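Local coordinates for magnesium transporter MgtE (Enterococcus faecalis, PDB 2OUX), which probably transports magnesium ions across the cell membrane and binds magnesium in its cytosolic part, the portion captured in this structure, at residues I212-G217 against V235-Y240. Numbering follows the deposited sequence.
Sequences ISVHVG and VPVTDY
Strands 214-215 and 234-238 pair in parallel within a beta-alpha-beta unit of the second CBS domain, with helix 220-230 making the crossover. The flanking residues, Asp239 and Tyr240 among them, are loop. Val235 points its CG2, anti to the backbone N, at the backbone of Ile212 and Ser213. Val235 CG2 also meets Val214 CG1 at 4.2 Å, and Ile227 of the crossover helix packs on the same valine. Pro236 lays CG of its ring 3.2 Å from Ile212 O. Pro236 O accepts Val214 N at 3.0 Å, in a nearly straight bond (164°). The Pro236 side chain merely lies near a bound magnesium ion, with Tyr177 of the Tyr177/Ala234 magnesium site close by. Val237 splits its two methyls: Val237 CG2 meets Val214 CG2 at 3.8 Å, while CG1 reaches the backbone of Val216. Thr238 O receives Val216 N at 2.8 Å. The Thr238 OG1 hydroxyl gives its proton to Asp239 O. The CB of Asp239 leaves the backbone away from residues 212-217, and OD1 accepts a hydrogen bond from His243 N. Tyr240 stacks face to face on His215, ring centroids 3.7 Å apart and planes at 23°. His215 CG, anti to the backbone N (chi1 -180°), sets the imidazole over the Tyr240 ring, beyond the end of strand 234-238. Val216 CG1 lies against the opposite imidazole face. Val214 thus has both N-H and C=O paired across the strands, its O gripped by Thr238 N and the Val237 CA-H, whereas the His215-Tyr240 stack relies on ring-face contact, not a hydrogen bond between the segments.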
# COMPACT_ATOMS: atom_id res chain seq x y z
N ILE A 212 -7.96 4.46 12.97
CA ILE A 212 -6.92 5.47 13.14
C ILE A 212 -7.09 6.51 12.04
O ILE A 212 -7.26 6.17 10.87
CB ILE A 212 -5.50 4.84 13.01
CG1 ILE A 212 -5.29 3.78 14.10
CG2 ILE A 212 -4.44 5.92 13.11
CD1 ILE A 212 -5.99 2.46 13.80
N SER A 213 -7.03 7.79 12.42
CA SER A 213 -7.16 8.87 11.46
C SER A 213 -6.32 10.05 11.93
O SER A 213 -5.80 10.05 13.05
CB SER A 213 -8.62 9.31 11.33
OG SER A 213 -9.12 9.85 12.54
N VAL A 214 -6.19 11.05 11.05
CA VAL A 214 -5.43 12.26 11.34
C VAL A 214 -6.34 13.45 11.09
O VAL A 214 -7.37 13.32 10.41
CB VAL A 214 -4.19 12.36 10.43
CG1 VAL A 214 -3.28 11.17 10.65
CG2 VAL A 214 -4.62 12.42 8.96
N HIS A 215 -5.97 14.61 11.64
CA HIS A 215 -6.75 15.83 11.49
C HIS A 215 -6.26 16.58 10.25
O HIS A 215 -5.07 16.61 9.97
CB HIS A 215 -6.60 16.72 12.73
CG HIS A 215 -7.38 18.00 12.66
ND1 HIS A 215 -8.76 18.04 12.74
CD2 HIS A 215 -6.98 19.29 12.50
CE1 HIS A 215 -9.17 19.29 12.64
NE2 HIS A 215 -8.11 20.06 12.49
N VAL A 216 -7.18 17.19 9.52
CA VAL A 216 -6.81 17.90 8.29
C VAL A 216 -5.69 18.95 8.44
O VAL A 216 -4.97 19.24 7.48
CB VAL A 216 -8.07 18.54 7.65
CG1 VAL A 216 -8.68 19.57 8.60
CG2 VAL A 216 -7.71 19.15 6.32
N GLY A 217 -5.52 19.48 9.65
CA GLY A 217 -4.49 20.47 9.86
C GLY A 217 -3.17 19.94 10.39
O GLY A 217 -2.23 20.71 10.59
N VAL A 235 -4.54 6.53 5.07
CA VAL A 235 -5.05 6.95 6.36
C VAL A 235 -6.09 8.04 6.18
O VAL A 235 -5.87 9.01 5.44
CB VAL A 235 -3.90 7.43 7.30
CG1 VAL A 235 -3.27 8.72 6.78
CG2 VAL A 235 -4.43 7.60 8.72
N PRO A 236 -7.25 7.90 6.83
CA PRO A 236 -8.33 8.88 6.72
C PRO A 236 -8.04 10.22 7.39
O PRO A 236 -7.29 10.30 8.36
CB PRO A 236 -9.53 8.15 7.32
CG PRO A 236 -8.93 7.26 8.32
CD PRO A 236 -7.68 6.74 7.64
N VAL A 237 -8.66 11.26 6.85
CA VAL A 237 -8.49 12.62 7.35
C VAL A 237 -9.85 13.20 7.74
O VAL A 237 -10.83 13.06 7.01
CB VAL A 237 -7.86 13.52 6.26
CG1 VAL A 237 -7.58 14.91 6.82
CG2 VAL A 237 -6.58 12.89 5.75
N THR A 238 -9.91 13.87 8.89
CA THR A 238 -11.16 14.45 9.36
C THR A 238 -10.96 15.85 9.92
O THR A 238 -9.83 16.34 10.02
CB THR A 238 -11.77 13.61 10.50
OG1 THR A 238 -11.01 13.80 11.70
CG2 THR A 238 -11.75 12.12 10.14
N ASP A 239 -12.06 16.50 10.27
CA ASP A 239 -12.00 17.82 10.89
C ASP A 239 -12.15 17.54 12.39
O ASP A 239 -12.23 16.38 12.80
CB ASP A 239 -13.14 18.72 10.42
CG ASP A 239 -14.50 18.07 10.56
OD1 ASP A 239 -14.67 17.20 11.44
OD2 ASP A 239 -15.41 18.44 9.79
N TYR A 240 -12.18 18.58 13.22
CA TYR A 240 -12.31 18.36 14.65
C TYR A 240 -13.61 17.64 15.01
O TYR A 240 -13.71 17.03 16.06
CB TYR A 240 -12.24 19.69 15.40
CG TYR A 240 -10.88 20.33 15.34
CD1 TYR A 240 -9.75 19.68 15.84
CD2 TYR A 240 -10.71 21.60 14.77
CE1 TYR A 240 -8.49 20.28 15.79
CE2 TYR A 240 -9.46 22.20 14.71
CZ TYR A 240 -8.35 21.54 15.22
OH TYR A 240 -7.10 22.13 15.14